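Local coordinates for protein amphiphysin (PDB 1URU) that probably senses and shapes curved membranes through its elongated, coiled-coil BAR domain, consistent with a role in endocytosis, at residues A[182-185]-A[186-190]; A[135-138]-A[139-143]; A[31-35]-A[36-40]; A[147-150]-A[151-155]. All blocks are in the same frame, centred on the assembly; numbering follows the deposited sequence.

The order along the chain is contact 3, contact 2, contact 4 and contact 1, and all four lie in the one BAR domain. Contact 3 opens helix 35-84, contacts 2 and 4 share helix 92-156, and contact 1 belongs to helix 172-239, so each of the three long helices is sampled. Contacts 1, 2 and 3 touch one another. The centres of contact 1 and contact 2 are about 10 Å apart. Here the start of the first helix meets the other two, and this tying of three helices is consistent with a stiff, elongated BAR arm. Contact 4 sits farther along the arm, where the second and third helices continue as a pair.

Contact 1: A[182-185]-A[186-190]; sequences YEIL and NTELH
Y182 and N186 form a side-chain contact one turn apart on helix 172-239, the third helix of the BAR-domain coiled coil, where it packs against helices 92-156 and 35-84. The backbone supports it with the regular i to i+4 bonding of an α-helix: N186 N reaches Y182 O at 2.8 Å, and L189 N reaches L185 O at 2.9 Å. Y182 has CG anti to its own N (chi1 168°), which lays the ring beside the next turn. N186 CB rests over one ring face, 4.0 Å from the ring centroid of Y182, in a CH-pi contact displaced toward the rim. Ring and amide are almost parallel, their planes 12° apart. A tyrosine suits this place because its flat ring packs on helix 92-156, against R138 and L142, while also covering the base of N186. The amide oxygen of N186 accepts from R138, so a short polar side chain here ties two helices together. An alanine at Y182 would remove the ring, and would probably leave a gap against R138 and L142 and N186 CB without its aromatic face. Leucines L185 and L189 are buried, as befits the apolar side of a coiled-coil helix. On the outer side, E188 passes obliquely over I184, with OE2 at 3.2 Å from I184 CG1, while its OE1 forms a salt bridge with K134. T187 uses its hydroxyl on the backbone: OG1 gives a weak hydrogen bond to E183 O at 3.3 Å, beside the stronger one from T187 N to the same oxygen.

Contact 2: A[135-138]-A[139-143]; sequences VEKR and NRKLI
R138 and L142, one turn apart on helix 92-156, lie side by side in the three-helix BAR coiled coil: R138 is buried between the helices, and L142 sits beside it at the border with helix 172-239, against Y182. The carbonyls of this turn are used in the α-helical manner: V135 O takes N139 N at 2.9 Å, E136 O takes R140 N at 3.1 Å, and R138 O takes L142 N at 3.0 Å. The guanidinium of R138 finds its partners beyond this turn. NH2 has N186 as its mate and a long, weak ion pair with D36, NE too is hydrogen-bonded elsewhere, and the group makes a cation-pi contact with F39. The chain bends at chi2 (-90°), bringing NH1 against L142 CD2. With a leucine in its place, N186 OD1 would probably lose its donor and F39 its cationic partner. N139 OD1 lies near V135 O, but both are acceptors and no bond joins them; V135 CG1 packs along the same amide. R140 and E136 carry opposite charges, yet E136 OE1 and R140 NH2 stay 5.6 Å apart, too far for a salt bridge. Long, charged side chains suit this exposed face, where their ends can meet solvent. The R140 guanidinium folds back across the helix, with E136 O over one face, 3.4 Å above its plane and placed near the rim.

Contact 3: A[31-35]-A[36-40]; sequences VDRTA and DEIFD
T34 and E37 bond to each other twice, each side chain serving the other's backbone, and this reciprocal grip is what sets the start of helix 35-84 apart. T34 is the N-cap. Its hydroxyl lies between its own N and carbonyl carbon (chi1 60°), from where OG1 accepts E37 N at 3.2 Å and satisfies an amide that has no earlier carbonyl of the helix to use. In return, the extended side chain of E37 reaches back and takes T34 N on OE1 at 3.3 Å. That N-H comes to the anti side of the carboxylate, 25° out of its plane, along a nearly straight bond. Threonine suits the cap because its hydroxyl is close to the backbone; glutamate suits the third helical position because it is long enough to return, and its negative charge would be favoured near the helix N-terminus. The regular pattern starts at once, with I38 N on T34 O at 3.1 Å and F39 N on A35 O at 3.0 Å. Ahead of the cap, R33 crosses I38 at about a right angle and lays one face of its guanidinium over I38 CG1, 3.7 Å from R33 CZ. Its charge is met by a salt bridge from NE to D41, one turn beyond I38, and not by E37. F39 turns inward, its ring packing on L189 and L193 and meeting H190 edge-to-face. At this first turn of the opening BAR-domain helix, the paired T34 and E37 bonds are those of a classic capping box.

Contact 4: A[147-150]-A[151-155]; sequences GQRH and SFQNL
H150 and S151 carry most of this surface contact near the C-terminal end of helix 92-156, far out on the BAR-domain arm, and R149 follows with its reach toward Q153. The imidazole of H150 swings across the start of the next turn, with CG anti to its backbone N (chi1 156°), and one ring face covers S151 CA. A polar aromatic group is at home on this exposed side of the helix. S151 sends CB back over the preceding turn, to 3.3 Å from G147 O; serine is small enough for that close place, and glycine has no side chain to crowd it. R149 and Q153, a turn apart, cross obliquely with their flat ends 62° from coplanar. R149 NH1 and Q153 NE2 are both donors, so their 3.8 Å approach is simple contact. Q153 CB and CG rest instead against R149 O, which also accepts Q153 N at 2.9 Å. The inner side belongs to Q148 and the buried F152, which pack on helix 172-239, Q148 against L175 and A178, and F152 against R172. H150 O takes two amides: N154 N at 3.2 Å and, weakly, Q153 N at 3.0 Å.

Contact 1: A[182-185]-A[186-190]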
# COMPACT_ATOMS: atom_id res chain seq x y z
N TYR A 182 -34.29 28.92 -25.89
CA TYR A 182 -34.50 28.34 -24.56
C TYR A 182 -35.26 27.00 -24.64
O TYR A 182 -34.90 26.04 -23.97
CB TYR A 182 -35.28 29.30 -23.66
CG TYR A 182 -35.77 28.62 -22.41
CD1 TYR A 182 -34.87 28.18 -21.45
CD2 TYR A 182 -37.12 28.35 -22.21
CE1 TYR A 182 -35.30 27.54 -20.32
CE2 TYR A 182 -37.55 27.70 -21.07
CZ TYR A 182 -36.63 27.30 -20.14
OH TYR A 182 -37.02 26.64 -19.00
N GLU A 183 -36.33 26.98 -25.45
CA GLU A 183 -37.20 25.81 -25.68
C GLU A 183 -36.35 24.60 -26.02
O GLU A 183 -36.46 23.57 -25.38
CB GLU A 183 -38.21 26.05 -26.83
CG GLU A 183 -39.58 26.66 -26.47
CD GLU A 183 -40.46 26.93 -27.72
OE1 GLU A 183 -40.06 26.47 -28.83
OE2 GLU A 183 -41.54 27.59 -27.60
N ILE A 184 -35.49 24.71 -27.03
CA ILE A 184 -34.71 23.54 -27.47
C ILE A 184 -33.80 23.04 -26.35
O ILE A 184 -33.72 21.84 -26.13
CB ILE A 184 -33.92 23.80 -28.80
CG1 ILE A 184 -33.21 22.51 -29.28
CG2 ILE A 184 -32.84 24.86 -28.63
CD1 ILE A 184 -34.11 21.23 -29.44
N LEU A 185 -33.16 23.96 -25.63
CA LEU A 185 -32.25 23.60 -24.54
C LEU A 185 -32.99 22.94 -23.37
O LEU A 185 -32.62 21.85 -22.97
CB LEU A 185 -31.52 24.84 -24.02
CG LEU A 185 -30.03 25.06 -24.28
CD1 LEU A 185 -29.44 25.83 -23.11
CD2 LEU A 185 -29.25 23.77 -24.50
N ASN A 186 -33.99 23.61 -22.82
CA ASN A 186 -34.84 23.05 -21.77
C ASN A 186 -35.38 21.66 -22.08
O ASN A 186 -35.40 20.78 -21.21
CB ASN A 186 -36.04 23.97 -21.50
CG ASN A 186 -36.92 23.45 -20.38
OD1 ASN A 186 -36.43 23.22 -19.29
ND2 ASN A 186 -38.21 23.28 -20.64
N THR A 187 -35.80 21.47 -23.33
CA THR A 187 -36.37 20.19 -23.77
C THR A 187 -35.30 19.11 -23.80
O THR A 187 -35.54 17.97 -23.36
CB THR A 187 -37.05 20.35 -25.15
OG1 THR A 187 -38.35 20.92 -24.97
CG2 THR A 187 -37.33 19.01 -25.81
N GLU A 188 -34.13 19.47 -24.31
CA GLU A 188 -32.99 18.57 -24.38
C GLU A 188 -32.54 18.14 -22.98
O GLU A 188 -32.20 16.99 -22.77
CB GLU A 188 -31.83 19.22 -25.12
CG GLU A 188 -31.87 19.03 -26.62
CD GLU A 188 -30.83 19.87 -27.35
OE1 GLU A 188 -29.79 20.21 -26.73
OE2 GLU A 188 -31.06 20.19 -28.55
N LEU A 189 -32.56 19.07 -22.04
CA LEU A 189 -32.14 18.77 -20.68
C LEU A 189 -33.18 17.91 -19.92
O LEU A 189 -32.83 17.11 -19.03
CB LEU A 189 -31.82 20.06 -19.92
CG LEU A 189 -30.36 20.60 -19.94
CD1 LEU A 189 -29.35 19.72 -20.71
CD2 LEU A 189 -30.31 22.00 -20.46
N HIS A 190 -34.45 18.07 -20.28
CA HIS A 190 -35.51 17.29 -19.64
C HIS A 190 -35.41 15.81 -19.98
O HIS A 190 -35.85 14.98 -19.20
CB HIS A 190 -36.88 17.86 -20.00
CG HIS A 190 -37.41 18.79 -18.97
ND1 HIS A 190 -37.81 18.36 -17.73
CD2 HIS A 190 -37.57 20.13 -18.97
CE1 HIS A 190 -38.21 19.40 -17.02
NE2 HIS A 190 -38.06 20.49 -17.74

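Contact 2: A[135-138]-A[139-143]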
# COMPACT_ATOMS: atom_id res chain seq x y z
N VAL A 135 -26.31 23.02 -18.47
CA VAL A 135 -27.37 23.44 -17.57
C VAL A 135 -27.30 24.93 -17.27
O VAL A 135 -28.33 25.59 -17.22
CB VAL A 135 -27.33 22.68 -16.27
CG1 VAL A 135 -28.20 23.37 -15.23
CG2 VAL A 135 -27.78 21.24 -16.50
N GLU A 136 -26.09 25.44 -17.04
CA GLU A 136 -25.85 26.86 -16.79
C GLU A 136 -26.17 27.69 -18.04
O GLU A 136 -26.52 28.85 -17.94
CB GLU A 136 -24.40 27.10 -16.31
CG GLU A 136 -24.18 26.70 -14.85
CD GLU A 136 -22.72 26.42 -14.45
OE1 GLU A 136 -21.98 25.75 -15.19
OE2 GLU A 136 -22.32 26.85 -13.34
N LYS A 137 -26.07 27.07 -19.22
CA LYS A 137 -26.55 27.71 -20.44
C LYS A 137 -28.08 27.77 -20.49
O LYS A 137 -28.63 28.73 -20.96
CB LYS A 137 -26.02 27.01 -21.68
CG LYS A 137 -26.10 27.87 -22.93
CD LYS A 137 -25.59 27.12 -24.17
CE LYS A 137 -26.42 27.44 -25.43
NZ LYS A 137 -26.48 26.28 -26.39
N ARG A 138 -28.77 26.74 -20.01
CA ARG A 138 -30.23 26.77 -19.99
C ARG A 138 -30.69 27.84 -19.02
O ARG A 138 -31.49 28.68 -19.38
CB ARG A 138 -30.82 25.40 -19.62
CG ARG A 138 -32.34 25.37 -19.42
CD ARG A 138 -32.79 25.64 -17.99
NE ARG A 138 -34.11 25.07 -17.75
CZ ARG A 138 -34.93 25.42 -16.75
NH1 ARG A 138 -34.58 26.34 -15.86
NH2 ARG A 138 -36.11 24.81 -16.62
N ASN A 139 -30.16 27.81 -17.79
CA ASN A 139 -30.52 28.78 -16.75
C ASN A 139 -30.26 30.21 -17.21
O ASN A 139 -31.01 31.12 -16.91
CB ASN A 139 -29.78 28.49 -15.43
CG ASN A 139 -30.09 27.08 -14.85
OD1 ASN A 139 -30.86 26.32 -15.42
ND2 ASN A 139 -29.47 26.75 -13.72
N ARG A 140 -29.21 30.41 -17.99
CA ARG A 140 -28.87 31.75 -18.48
C ARG A 140 -29.89 32.21 -19.54
O ARG A 140 -30.50 33.26 -19.41
CB ARG A 140 -27.44 31.69 -19.03
CG ARG A 140 -26.82 32.98 -19.52
CD ARG A 140 -25.38 32.78 -19.99
NE ARG A 140 -24.64 31.93 -19.05
CZ ARG A 140 -23.97 30.80 -19.36
NH1 ARG A 140 -23.90 30.35 -20.62
NH2 ARG A 140 -23.35 30.12 -18.39
N LYS A 141 -30.09 31.37 -20.55
CA LYS A 141 -31.07 31.61 -21.61
C LYS A 141 -32.51 31.84 -21.07
O LYS A 141 -33.33 32.49 -21.74
CB LYS A 141 -31.10 30.42 -22.61
CG LYS A 141 -29.74 30.02 -23.23
CD LYS A 141 -29.49 30.59 -24.62
CE LYS A 141 -28.18 31.41 -24.71
NZ LYS A 141 -28.36 32.66 -25.51
N LEU A 142 -32.80 31.32 -19.87
CA LEU A 142 -34.10 31.48 -19.24
C LEU A 142 -34.26 32.90 -18.67
O LEU A 142 -35.25 33.56 -18.96
CB LEU A 142 -34.34 30.42 -18.16
CG LEU A 142 -35.63 30.47 -17.29
CD1 LEU A 142 -36.87 30.52 -18.13
CD2 LEU A 142 -35.74 29.28 -16.35
N ILE A 143 -33.30 33.39 -17.87
CA ILE A 143 -33.42 34.77 -17.33
C ILE A 143 -33.27 35.89 -18.40
O ILE A 143 -33.60 37.04 -18.13
CB ILE A 143 -32.41 35.05 -16.17
CG1 ILE A 143 -31.01 35.34 -16.75
CG2 ILE A 143 -32.49 33.94 -15.09
CD1 ILE A 143 -29.87 35.30 -15.75

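Contact 3: A[31-35]-A[36-40]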
# COMPACT_ATOMS: atom_id res chain seq x y z
N VAL A 31 -46.65 13.85 -8.14
CA VAL A 31 -47.35 14.06 -9.41
C VAL A 31 -47.97 15.43 -9.63
O VAL A 31 -48.47 15.68 -10.71
CB VAL A 31 -48.45 13.01 -9.62
CG1 VAL A 31 -47.86 11.60 -9.66
CG2 VAL A 31 -49.54 13.13 -8.54
N ASP A 32 -47.94 16.33 -8.65
CA ASP A 32 -48.44 17.70 -8.85
C ASP A 32 -47.38 18.77 -9.20
O ASP A 32 -47.69 19.97 -9.22
CB ASP A 32 -49.31 18.16 -7.66
CG ASP A 32 -48.54 18.33 -6.36
OD1 ASP A 32 -48.91 19.28 -5.63
OD2 ASP A 32 -47.59 17.59 -5.94
N ARG A 33 -46.16 18.32 -9.54
CA ARG A 33 -45.06 19.23 -9.88
C ARG A 33 -45.30 19.93 -11.22
O ARG A 33 -45.96 19.39 -12.11
CB ARG A 33 -43.67 18.55 -9.95
CG ARG A 33 -43.48 17.20 -9.27
CD ARG A 33 -42.13 16.96 -8.56
NE ARG A 33 -41.07 16.25 -9.30
CZ ARG A 33 -41.14 15.03 -9.86
NH1 ARG A 33 -42.25 14.30 -9.86
NH2 ARG A 33 -40.07 14.54 -10.46
N THR A 34 -44.76 21.13 -11.33
CA THR A 34 -44.71 21.85 -12.60
C THR A 34 -43.54 21.27 -13.35
O THR A 34 -42.79 20.49 -12.78
CB THR A 34 -44.49 23.35 -12.39
OG1 THR A 34 -43.26 23.55 -11.70
CG2 THR A 34 -45.58 23.97 -11.47
N ALA A 35 -43.37 21.65 -14.62
CA ALA A 35 -42.23 21.20 -15.43
C ALA A 35 -40.90 21.72 -14.85
O ALA A 35 -39.91 21.00 -14.81
CB ALA A 35 -42.37 21.64 -16.84
N ASP A 36 -40.91 22.96 -14.37
CA ASP A 36 -39.75 23.55 -13.72
C ASP A 36 -39.32 22.88 -12.41
O ASP A 36 -38.12 22.75 -12.14
CB ASP A 36 -39.96 25.04 -13.48
CG ASP A 36 -40.04 25.80 -14.77
OD1 ASP A 36 -39.46 25.29 -15.76
OD2 ASP A 36 -40.68 26.88 -14.90
N GLU A 37 -40.29 22.46 -11.61
CA GLU A 37 -40.01 21.77 -10.35
C GLU A 37 -39.44 20.39 -10.64
O GLU A 37 -38.54 19.93 -9.96
CB GLU A 37 -41.27 21.70 -9.47
CG GLU A 37 -41.77 23.06 -8.95
CD GLU A 37 -42.99 22.95 -8.04
OE1 GLU A 37 -43.89 22.11 -8.31
OE2 GLU A 37 -43.07 23.69 -7.04
N ILE A 38 -39.95 19.74 -11.68
CA ILE A 38 -39.37 18.48 -12.18
C ILE A 38 -37.92 18.69 -12.61
O ILE A 38 -37.09 17.84 -12.38
CB ILE A 38 -40.21 17.91 -13.37
CG1 ILE A 38 -41.43 17.16 -12.86
CG2 ILE A 38 -39.40 17.01 -14.31
CD1 ILE A 38 -42.65 17.31 -13.73
N PHE A 39 -37.64 19.81 -13.27
CA PHE A 39 -36.29 20.08 -13.77
C PHE A 39 -35.35 20.22 -12.59
O PHE A 39 -34.25 19.70 -12.62
CB PHE A 39 -36.28 21.38 -14.59
CG PHE A 39 -34.95 21.70 -15.21
CD1 PHE A 39 -34.68 21.35 -16.53
CD2 PHE A 39 -33.98 22.38 -14.49
CE1 PHE A 39 -33.46 21.65 -17.10
CE2 PHE A 39 -32.74 22.68 -15.06
CZ PHE A 39 -32.48 22.31 -16.36
N ASP A 40 -35.81 20.94 -11.56
CA ASP A 40 -35.03 21.17 -10.36
C ASP A 40 -34.66 19.87 -9.71
O ASP A 40 -33.56 19.72 -9.24
CB ASP A 40 -35.84 21.98 -9.36
CG ASP A 40 -35.49 23.45 -9.40
OD1 ASP A 40 -34.76 23.89 -8.48
OD2 ASP A 40 -35.90 24.22 -10.30

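Contact 4: A[147-150]-A[151-155]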
# COMPACT_ATOMS: atom_id res chain seq x y z
N GLY A 147 -36.43 38.07 -19.09
CA GLY A 147 -35.97 39.45 -19.05
C GLY A 147 -36.42 40.26 -20.26
O GLY A 147 -36.33 41.49 -20.23
N GLN A 148 -36.89 39.58 -21.31
CA GLN A 148 -37.43 40.22 -22.52
C GLN A 148 -38.95 40.13 -22.62
O GLN A 148 -39.55 40.91 -23.34
CB GLN A 148 -36.80 39.61 -23.77
CG GLN A 148 -35.37 40.01 -23.95
CD GLN A 148 -34.79 39.49 -25.23
OE1 GLN A 148 -35.25 39.86 -26.31
NE2 GLN A 148 -33.79 38.63 -25.13
N ARG A 149 -39.55 39.16 -21.91
CA ARG A 149 -41.01 39.07 -21.76
C ARG A 149 -41.50 40.27 -20.97
O ARG A 149 -42.42 40.96 -21.39
CB ARG A 149 -41.43 37.79 -21.03
CG ARG A 149 -41.77 36.61 -21.94
CD ARG A 149 -43.25 36.18 -21.94
NE ARG A 149 -43.81 36.05 -23.31
CZ ARG A 149 -45.10 36.18 -23.64
NH1 ARG A 149 -46.04 36.44 -22.73
NH2 ARG A 149 -45.46 36.05 -24.92
N HIS A 150 -40.89 40.48 -19.80
CA HIS A 150 -41.04 41.72 -19.02
C HIS A 150 -40.77 42.97 -19.90
O HIS A 150 -41.69 43.75 -20.14
CB HIS A 150 -40.13 41.64 -17.76
CG HIS A 150 -39.72 42.96 -17.17
ND1 HIS A 150 -40.50 44.10 -17.25
CD2 HIS A 150 -38.62 43.31 -16.46
CE1 HIS A 150 -39.88 45.10 -16.64
NE2 HIS A 150 -38.74 44.65 -16.15
N SER A 151 -39.54 43.11 -20.41
CA SER A 151 -39.14 44.27 -21.24
C SER A 151 -40.10 44.57 -22.41
O SER A 151 -40.33 45.74 -22.73
CB SER A 151 -37.71 44.07 -21.78
OG SER A 151 -37.43 44.92 -22.88
N PHE A 152 -40.67 43.52 -23.01
CA PHE A 152 -41.53 43.65 -24.20
C PHE A 152 -43.03 43.78 -23.84
O PHE A 152 -43.83 44.23 -24.66
CB PHE A 152 -41.29 42.46 -25.15
CG PHE A 152 -42.14 42.50 -26.40
CD1 PHE A 152 -41.73 43.23 -27.52
CD2 PHE A 152 -43.37 41.83 -26.44
CE1 PHE A 152 -42.52 43.28 -28.65
CE2 PHE A 152 -44.16 41.88 -27.57
CZ PHE A 152 -43.73 42.61 -28.68
N GLN A 153 -43.41 43.38 -22.62
CA GLN A 153 -44.78 43.58 -22.13
C GLN A 153 -45.03 45.04 -21.72
O GLN A 153 -46.15 45.54 -21.89
CB GLN A 153 -45.10 42.65 -20.96
CG GLN A 153 -45.62 41.28 -21.41
CD GLN A 153 -45.84 40.31 -20.26
OE1 GLN A 153 -45.14 40.37 -19.24
NE2 GLN A 153 -46.80 39.40 -20.42
N ASN A 154 -44.01 45.71 -21.17
CA ASN A 154 -44.06 47.17 -20.92
C ASN A 154 -43.41 48.00 -22.08
O ASN A 154 -42.96 49.13 -21.89
CB ASN A 154 -43.52 47.54 -19.50
CG ASN A 154 -41.98 47.53 -19.37
OD1 ASN A 154 -41.23 47.34 -20.34
ND2 ASN A 154 -41.50 47.75 -18.15
N LEU A 155 -43.36 47.37 -23.26
CA LEU A 155 -43.22 48.05 -24.54
C LEU A 155 -44.62 48.08 -25.20
O LEU A 155 -45.00 49.10 -25.79
CB LEU A 155 -42.20 47.31 -25.43
CG LEU A 155 -41.37 48.05 -26.49
CD1 LEU A 155 -42.25 48.75 -27.51
CD2 LEU A 155 -40.37 49.06 -25.88